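Local coordinates for chloramphenicol acetyltransferase (Aliivibrio fischeri, PDB 6PXA) that probably transfers the acetyl group of acetyl-CoA to the 3-hydroxyl of chloramphenicol, as a hexapeptide-repeat acyltransferase, and binds the bile acid taurocholate in this crystal, at the interface of chains A and B. Residues are numbered along the deposited sequence; one frame, centred on the assembly and turned at random. Chains: chain A/B, Chloramphenicol acetyltransferase.

Contact 1: the interface of chains A and B. Residues chain A 94-95, 97, 100; chain B 147, 174-175.
The guanidinium of B:Arg174 is a plate held on both faces and along its rim at the boundary with chain A. Methyl CG2 of A:Thr100 lies toward the rim of one face, 3.8 Å from NH2 of B:Arg174. The ring of B:Phe175 covers part of the opposite face, and the carbonyl oxygen of A:Ala95 sits at the edge, in plane. Behind the contact, A:Arg94 CD rests over the centre of the A:Trp97 indole, a stacking that probably steadies the backbone offering the second acceptor. A bend at chi3 (65°) turns the B:Arg174 tip toward the two carbonyls. Its NE-H gives a nearly straight bond to A:Ala95 O at 3.0 Å. NH2 meets A:Trp97 O at 2.8 Å, but that bond is bent, with the oxygen tilted from the guanidinium plane. Arginine suits this place because NE-H and NH2, on one edge of the guanidinium, can clasp two carbonyls of one loop while its flat faces accept carbon. The small A:Ala95 lets the chains close up: its CB touches the tip of B:Ile147, a snug fit with CD1 at 3.5 Å. Ring atom CZ of B:Phe175 also approaches A:Trp97 O, at 3.3 Å.

Contact 2: the interface of chains A and B. Residues chain A 96-99, 113; chain B 203-206.
Loop residues 96-99 of chain A meet the C-terminal end of helix 200-203 of chain B and the turn leading from it to helix 208-219, while A:Lys113, from a second loop, closes on the same turn. The indole of A:Trp97 lies flat against the backbone of B:Cys204 and B:Ser205, on the face opposite the one that carries A:Arg94. The carbonyl carbon C of B:Cys204 stands 3.7 Å from the centroid of the five-membered ring, its oxygen sits over the middle of the indole, and B:Ser205 N lies toward the rim. A wide aromatic surface suits a turn that presents peptide groups. Beside it, A:Ile98 N donates to B:Ser205 O at 2.8 Å, tying the two loops together. The branched A:Ile98 side chain crosses B:Leu203 at about a right angle, and its CG2 meets CD2 of the leucine at 3.7 Å. B:Cys204 points its thiol, SG anti to the carbonyl carbon (chi1 -67°), toward A:Lys113. The lysine backbone N-H makes a long but nearly straight bond to SG, 3.5 Å. The extended A:Lys113 chain runs past B:Cys204, its CB against the cysteine CB. A water on A:Ser99 O may also link to B:Leu203 O, a doubtful bridge because the approach is unusually short. The site fastens the C-terminal helical region of one subunit to the neighbour's active-site loop, and probably helps hold the trimer together.

Contact 3: the interface of chains A and B. Residues chain A 93, 99-102; chain B 78, 127, 129, 147, 174.
The imidazole of A:His93 stacks on the indole of B:Trp129, with ring planes 23° apart and centroids 3.9 Å from each other for the five-membered ring. A:His93 CB lies over the six-membered part of the indole, which makes tryptophan a broad floor for the histidine. Nearby, A:Ser99 and A:Thr100 share one carboxylate oxygen: OG of A:Ser99 gives a bond to B:Asp127 OD1 at 2.6 Å, from above the carboxylate plane. The A:Thr100 backbone N meets the same OD1 at 3.2 Å, through its syn lone pair. Two donors thus grip one oxygen of an aspartate, whose short side chain keeps the carboxylate close to its own backbone, at a residue with left-handed backbone angles (phi 60°). In the next shell, A:His93 ND1 donates to A:Thr100 O at 2.7 Å, close to the ring plane, which fixes the rotation of the imidazole. A:Ser99 OG, anti to the backbone N (chi1 172°), also accepts from A:Phe101 N at 2.7 Å and so pins the loop. A:Thr100 OG1 reaches B:Ser78 OG and B:Asp127 O through separate waters. B:Arg174 NH1 forms a weak salt bridge with B:Asp127 OD2 that may help orient the acid. In this family the active sites lie between subunits and this histidine is the general base. The neighbouring chain therefore supplies the stack that positions it, next to A:Phe101 and A:Pro102, which line a taurocholate pocket.

Contact 4: the interface of chains A and B. Residues chain A 44, 53, 55; chain B 8-10, 36-37.
A:Pro55, in the 3-10 helix 54-56, meets the extended backbone of B:Ser9 and the 3-10 helix 36-38 that carries B:Phe36 and B:Tyr37. In this hexapeptide-repeat acyltransferase, whose family is built on a left-handed beta-helix, A:Pro55 is a compact apolar wedge. Its CB touches B:Ser9 CB at 3.5 Å, and its CG lies 3.8 Å from CZ of B:Phe36. Proline suits the spot, since its closed ring offers a rigid carbon surface. The polar link is beside it: B:Trp10 NE1 donates to A:Asp53 OD2 at 2.7 Å, close to the indole plane. The carboxylate accepts through its syn lone pair, and its plane is turned 70° from that of the ring. CG of B:Trp10, between the backbone N and the carbonyl carbon (chi1 42°), brings the N-H edge to the carboxylate. Tryptophan suits this spot because it combines one N-H donor with an apolar ring; CD1 of B:Trp10 lies 3.8 Å from A:Pro55 CG. The same tryptophan lines a taurocholate pocket. B:Tyr37 reaches toward A:Asp53 tip to tip. Its hydroxyl OH contacts a water at 2.8 Å, and that water also touches A:Asp53 OD2, at 2.8 Å. The phenol edge also faces A:Glu44 O, with CE1 3.5 Å away.

Contact 1: the interface of chains A and B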
# COMPACT_ATOMS: atom_id res chain seq x y z
N ARG A 94 0.62 -4.29 23.44
CA ARG A 94 0.81 -3.14 24.33
C ARG A 94 2.26 -2.67 24.24
O ARG A 94 3.14 -3.27 24.86
CB ARG A 94 0.41 -3.50 25.76
CG ARG A 94 -1.09 -3.37 25.91
CD ARG A 94 -1.57 -3.32 27.34
NE ARG A 94 -1.17 -2.11 28.03
CZ ARG A 94 -1.85 -1.62 29.07
NH1 ARG A 94 -2.94 -2.26 29.46
NH2 ARG A 94 -1.44 -0.53 29.70
N ALA A 95 2.51 -1.61 23.47
CA ALA A 95 3.89 -1.10 23.35
C ALA A 95 4.49 -0.71 24.70
O ALA A 95 5.72 -0.65 24.83
CB ALA A 95 3.91 0.10 22.41
N TRP A 97 3.98 -2.36 27.61
CA TRP A 97 4.40 -3.55 28.33
C TRP A 97 5.73 -4.04 27.78
O TRP A 97 6.16 -3.65 26.69
CB TRP A 97 3.32 -4.63 28.21
CG TRP A 97 2.11 -4.40 29.07
CD1 TRP A 97 1.90 -3.36 29.93
CD2 TRP A 97 0.96 -5.24 29.15
NE1 TRP A 97 0.68 -3.51 30.56
CE2 TRP A 97 0.09 -4.66 30.10
CE3 TRP A 97 0.59 -6.44 28.54
CZ2 TRP A 97 -1.13 -5.24 30.44
CZ3 TRP A 97 -0.61 -7.00 28.86
CH2 TRP A 97 -1.46 -6.41 29.81
N THR A 100 5.42 -7.01 23.23
CA THR A 100 4.20 -6.86 22.43
C THR A 100 3.57 -8.20 22.05
O THR A 100 2.53 -8.20 21.37
CB THR A 100 4.48 -6.04 21.15
OG1 THR A 100 5.60 -6.58 20.43
CG2 THR A 100 4.71 -4.56 21.48
N ILE B 147 8.80 -1.83 16.88
CA ILE B 147 7.44 -1.85 16.35
C ILE B 147 7.48 -1.16 15.00
O ILE B 147 7.98 -0.04 14.90
CB ILE B 147 6.43 -1.15 17.29
CG1 ILE B 147 6.32 -1.92 18.61
CG2 ILE B 147 5.07 -1.08 16.65
CD1 ILE B 147 5.63 -1.14 19.68
N ARG B 174 10.24 2.78 22.86
CA ARG B 174 9.22 2.30 23.80
C ARG B 174 9.61 2.60 25.24
O ARG B 174 8.74 2.85 26.08
CB ARG B 174 8.99 0.80 23.61
CG ARG B 174 8.30 0.41 22.30
CD ARG B 174 8.43 -1.09 22.03
NE ARG B 174 7.73 -1.91 23.02
CZ ARG B 174 7.97 -3.20 23.25
NH1 ARG B 174 8.90 -3.86 22.58
NH2 ARG B 174 7.28 -3.84 24.18
N PHE B 175 10.92 2.56 25.56
CA PHE B 175 11.40 2.77 26.92
C PHE B 175 12.61 3.69 26.92
O PHE B 175 13.23 3.95 25.88
CB PHE B 175 11.75 1.43 27.59
CG PHE B 175 10.68 0.40 27.44
CD1 PHE B 175 9.54 0.44 28.22
CD2 PHE B 175 10.80 -0.62 26.49
CE1 PHE B 175 8.55 -0.51 28.09
CE2 PHE B 175 9.80 -1.57 26.34
CZ PHE B 175 8.67 -1.51 27.15

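Contact 2: the interface of chains A and B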
# COMPACT_ATOMS: atom_id res chain seq x y z
N ASP A 96 3.65 -0.45 25.70
CA ASP A 96 4.09 0.00 27.01
C ASP A 96 4.35 -1.15 27.98
O ASP A 96 4.89 -0.93 29.07
CB ASP A 96 3.06 0.97 27.62
CG ASP A 96 1.67 0.36 27.74
OD1 ASP A 96 1.29 -0.51 26.93
OD2 ASP A 96 0.94 0.77 28.66
N TRP A 97 3.98 -2.36 27.61
CA TRP A 97 4.40 -3.55 28.33
C TRP A 97 5.73 -4.04 27.78
O TRP A 97 6.16 -3.65 26.69
CB TRP A 97 3.32 -4.63 28.21
CG TRP A 97 2.11 -4.40 29.07
CD1 TRP A 97 1.90 -3.36 29.93
CD2 TRP A 97 0.96 -5.24 29.15
NE1 TRP A 97 0.68 -3.51 30.56
CE2 TRP A 97 0.09 -4.66 30.10
CE3 TRP A 97 0.59 -6.44 28.54
CZ2 TRP A 97 -1.13 -5.24 30.44
CZ3 TRP A 97 -0.61 -7.00 28.86
CH2 TRP A 97 -1.46 -6.41 29.81
N ILE A 98 6.39 -4.90 28.55
CA ILE A 98 7.72 -5.39 28.20
C ILE A 98 7.73 -6.03 26.82
O ILE A 98 8.57 -5.70 25.97
CB ILE A 98 8.25 -6.35 29.27
CG1 ILE A 98 8.59 -5.59 30.55
CG2 ILE A 98 9.47 -7.06 28.78
CD1 ILE A 98 9.06 -6.48 31.69
N SER A 99 6.80 -6.94 26.57
CA SER A 99 6.66 -7.54 25.25
C SER A 99 5.37 -7.11 24.56
O SER A 99 4.34 -6.89 25.22
CB SER A 99 6.67 -9.07 25.33
OG SER A 99 6.33 -9.59 24.05
N LYS A 113 -1.75 -11.80 31.03
CA LYS A 113 -2.71 -10.71 31.18
C LYS A 113 -3.15 -10.22 29.81
O LYS A 113 -2.32 -10.04 28.91
CB LYS A 113 -2.12 -9.55 31.98
CG LYS A 113 -1.53 -9.98 33.32
CD LYS A 113 -1.16 -8.77 34.19
CE LYS A 113 -1.01 -9.16 35.65
NZ LYS A 113 -0.73 -7.99 36.53
N LEU B 203 6.15 -9.78 32.39
CA LEU B 203 6.20 -9.44 30.96
C LEU B 203 4.91 -8.76 30.48
O LEU B 203 4.95 -7.92 29.57
CB LEU B 203 6.48 -10.70 30.13
CG LEU B 203 7.82 -11.43 30.32
CD1 LEU B 203 7.77 -12.83 29.72
CD2 LEU B 203 8.97 -10.65 29.71
N CYS B 204 3.77 -9.10 31.07
CA CYS B 204 2.51 -8.39 30.81
C CYS B 204 2.38 -7.16 31.71
O CYS B 204 1.38 -6.97 32.39
CB CYS B 204 1.33 -9.33 30.99
SG CYS B 204 1.27 -10.66 29.74
N SER B 205 3.41 -6.32 31.68
CA SER B 205 3.48 -5.10 32.47
C SER B 205 4.69 -4.32 31.99
O SER B 205 5.47 -4.79 31.15
CB SER B 205 3.59 -5.38 33.97
OG SER B 205 4.93 -5.68 34.31
N GLY B 206 4.84 -3.11 32.53
CA GLY B 206 5.95 -2.25 32.19
C GLY B 206 7.11 -2.32 33.15
O GLY B 206 8.06 -1.54 33.00
O HOH W 1 3.83 -8.49 27.52

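Contact 3: the interface of chains A and B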
# COMPACT_ATOMS: atom_id res chain seq x y z
N HIS A 93 -1.74 -5.89 21.46
CA HIS A 93 -0.32 -5.55 21.59
C HIS A 93 -0.16 -4.25 22.36
O HIS A 93 -0.74 -3.22 21.97
CB HIS A 93 0.34 -5.42 20.22
CG HIS A 93 0.05 -6.57 19.31
ND1 HIS A 93 0.79 -7.74 19.32
CD2 HIS A 93 -0.90 -6.73 18.36
CE1 HIS A 93 0.30 -8.57 18.42
NE2 HIS A 93 -0.72 -7.98 17.82
N SER A 99 6.80 -6.94 26.57
CA SER A 99 6.66 -7.54 25.25
C SER A 99 5.37 -7.11 24.56
O SER A 99 4.34 -6.89 25.22
CB SER A 99 6.67 -9.07 25.33
OG SER A 99 6.33 -9.59 24.05
N THR A 100 5.42 -7.01 23.23
CA THR A 100 4.20 -6.86 22.43
C THR A 100 3.57 -8.20 22.05
O THR A 100 2.53 -8.20 21.37
CB THR A 100 4.48 -6.04 21.15
OG1 THR A 100 5.60 -6.58 20.43
CG2 THR A 100 4.71 -4.56 21.48
N PHE A 101 4.13 -9.31 22.47
CA PHE A 101 3.66 -10.61 21.98
C PHE A 101 2.39 -11.03 22.71
O PHE A 101 2.34 -10.95 23.94
CB PHE A 101 4.72 -11.70 22.17
CG PHE A 101 4.39 -12.99 21.46
CD1 PHE A 101 4.64 -13.13 20.10
CD2 PHE A 101 3.81 -14.04 22.14
CE1 PHE A 101 4.33 -14.31 19.44
CE2 PHE A 101 3.50 -15.23 21.49
CZ PHE A 101 3.76 -15.37 20.14
N PRO A 102 1.36 -11.50 22.00
CA PRO A 102 0.11 -11.94 22.66
C PRO A 102 0.15 -13.39 23.13
O PRO A 102 -0.53 -14.28 22.60
CB PRO A 102 -0.94 -11.69 21.57
CG PRO A 102 -0.20 -11.87 20.28
CD PRO A 102 1.25 -11.49 20.53
N SER B 78 5.43 -10.80 16.05
CA SER B 78 4.02 -10.71 15.66
C SER B 78 4.00 -10.06 14.29
O SER B 78 4.37 -8.89 14.16
CB SER B 78 3.21 -9.88 16.65
OG SER B 78 3.19 -10.51 17.93
N ASP B 127 10.92 -10.32 19.59
CA ASP B 127 9.87 -9.50 20.17
C ASP B 127 9.57 -8.29 19.28
O ASP B 127 9.46 -7.16 19.76
CB ASP B 127 10.25 -9.06 21.59
CG ASP B 127 9.11 -8.30 22.28
OD1 ASP B 127 7.95 -8.73 22.14
OD2 ASP B 127 9.37 -7.25 22.91
N TRP B 129 7.03 -6.50 16.55
CA TRP B 129 5.66 -6.41 16.07
C TRP B 129 5.68 -5.65 14.75
O TRP B 129 6.14 -4.51 14.70
CB TRP B 129 4.80 -5.68 17.11
CG TRP B 129 3.37 -5.44 16.74
CD1 TRP B 129 2.60 -6.16 15.87
CD2 TRP B 129 2.54 -4.41 17.26
NE1 TRP B 129 1.32 -5.61 15.81
CE2 TRP B 129 1.26 -4.55 16.67
CE3 TRP B 129 2.75 -3.37 18.18
CZ2 TRP B 129 0.21 -3.69 16.95
CZ3 TRP B 129 1.69 -2.51 18.45
CH2 TRP B 129 0.45 -2.68 17.83
N ILE B 147 8.80 -1.83 16.88
CA ILE B 147 7.44 -1.85 16.35
C ILE B 147 7.48 -1.16 15.00
O ILE B 147 7.98 -0.04 14.90
CB ILE B 147 6.43 -1.15 17.29
CG1 ILE B 147 6.32 -1.92 18.61
CG2 ILE B 147 5.07 -1.08 16.65
CD1 ILE B 147 5.63 -1.14 19.68
N ARG B 174 10.24 2.78 22.86
CA ARG B 174 9.22 2.30 23.80
C ARG B 174 9.61 2.60 25.24
O ARG B 174 8.74 2.85 26.08
CB ARG B 174 8.99 0.80 23.61
CG ARG B 174 8.30 0.41 22.30
CD ARG B 174 8.43 -1.09 22.03
NE ARG B 174 7.73 -1.91 23.02
CZ ARG B 174 7.97 -3.20 23.25
NH1 ARG B 174 8.90 -3.86 22.58
NH2 ARG B 174 7.28 -3.84 24.18
O HOH W 2 7.45 -5.05 19.68
O HOH W 3 5.56 -9.37 19.02

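Contact 4: the interface of chains A and B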
# COMPACT_ATOMS: atom_id res chain seq x y z
N GLU A 44 -16.24 -7.10 3.73
CA GLU A 44 -15.24 -8.17 3.71
C GLU A 44 -13.82 -7.64 3.58
O GLU A 44 -12.88 -8.23 4.13
CB GLU A 44 -15.51 -9.14 2.56
CG GLU A 44 -16.75 -9.94 2.73
CD GLU A 44 -17.00 -10.82 1.53
OE1 GLU A 44 -16.69 -10.39 0.39
OE2 GLU A 44 -17.49 -11.94 1.73
N ASP A 53 -18.40 -9.32 12.06
CA ASP A 53 -18.31 -9.48 10.61
C ASP A 53 -18.54 -10.94 10.23
O ASP A 53 -18.93 -11.78 11.05
CB ASP A 53 -16.96 -8.96 10.10
CG ASP A 53 -15.74 -9.83 10.55
OD1 ASP A 53 -15.88 -10.80 11.32
OD2 ASP A 53 -14.61 -9.51 10.10
N PRO A 55 -16.47 -13.68 9.31
CA PRO A 55 -15.78 -14.80 9.97
C PRO A 55 -15.91 -14.83 11.49
O PRO A 55 -15.49 -15.83 12.09
CB PRO A 55 -14.31 -14.61 9.55
CG PRO A 55 -14.18 -13.16 9.37
CD PRO A 55 -15.49 -12.72 8.76
N ASN B 8 -9.06 -19.07 8.08
CA ASN B 8 -10.51 -19.09 8.16
C ASN B 8 -11.09 -17.88 8.87
O ASN B 8 -12.25 -17.52 8.62
CB ASN B 8 -10.98 -20.36 8.87
CG ASN B 8 -10.89 -21.60 7.99
OD1 ASN B 8 -10.70 -21.50 6.78
ND2 ASN B 8 -11.04 -22.77 8.60
N SER B 9 -10.34 -17.23 9.75
CA SER B 9 -10.78 -15.95 10.29
C SER B 9 -9.55 -15.18 10.73
O SER B 9 -8.46 -15.76 10.86
CB SER B 9 -11.78 -16.11 11.45
OG SER B 9 -11.15 -16.66 12.59
N TRP B 10 -9.72 -13.88 10.96
CA TRP B 10 -8.59 -13.10 11.45
C TRP B 10 -8.30 -13.34 12.92
O TRP B 10 -7.37 -12.72 13.46
CB TRP B 10 -8.82 -11.60 11.20
CG TRP B 10 -10.19 -11.09 11.48
CD1 TRP B 10 -11.25 -11.04 10.60
CD2 TRP B 10 -10.67 -10.51 12.70
NE1 TRP B 10 -12.35 -10.48 11.21
CE2 TRP B 10 -12.03 -10.14 12.50
CE3 TRP B 10 -10.08 -10.26 13.95
CZ2 TRP B 10 -12.82 -9.56 13.51
CZ3 TRP B 10 -10.85 -9.68 14.94
CH2 TRP B 10 -12.22 -9.32 14.71
N PHE B 36 -5.09 -13.45 7.55
CA PHE B 36 -6.43 -13.65 7.01
C PHE B 36 -6.76 -12.68 5.88
O PHE B 36 -7.32 -13.08 4.85
CB PHE B 36 -7.48 -13.50 8.12
CG PHE B 36 -8.91 -13.54 7.61
CD1 PHE B 36 -9.52 -14.75 7.30
CD2 PHE B 36 -9.64 -12.36 7.45
CE1 PHE B 36 -10.85 -14.78 6.83
CE2 PHE B 36 -10.96 -12.40 6.97
CZ PHE B 36 -11.56 -13.62 6.66
N TYR B 37 -6.45 -11.40 6.05
CA TYR B 37 -6.95 -10.45 5.06
C TYR B 37 -6.18 -10.49 3.74
O TYR B 37 -6.62 -9.86 2.77
CB TYR B 37 -6.97 -9.04 5.65
CG TYR B 37 -8.19 -8.83 6.55
CD1 TYR B 37 -9.46 -8.62 6.00
CD2 TYR B 37 -8.09 -8.90 7.94
CE1 TYR B 37 -10.60 -8.45 6.83
CE2 TYR B 37 -9.19 -8.78 8.75
CZ TYR B 37 -10.43 -8.53 8.20
OH TYR B 37 -11.49 -8.40 9.04
O HOH W 4 -13.92 -8.58 7.58

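Contacts 1, 2 and 3 form one continuous patch, their C-alpha centres about 6 to 9 Å apart. Contact 1 shares A:Trp97 with contact 2, and A:Thr100, B:Ile147 and B:Arg174 with contact 3; A:Ser99 joins contacts 2 and 3. The chain A loop around residues 93-102 is gripped chiefly by repeat strands, an arginine and the C-terminal helical region of chain B, with A:Lys113 adding to contact 2. Contact 4 stands apart, about 22 Å from contact 3 and 28 Å from contact 2, and uses N-terminal segments. Such separated anchors should resist rocking and may help align the active sites, which in this family lie between subunits.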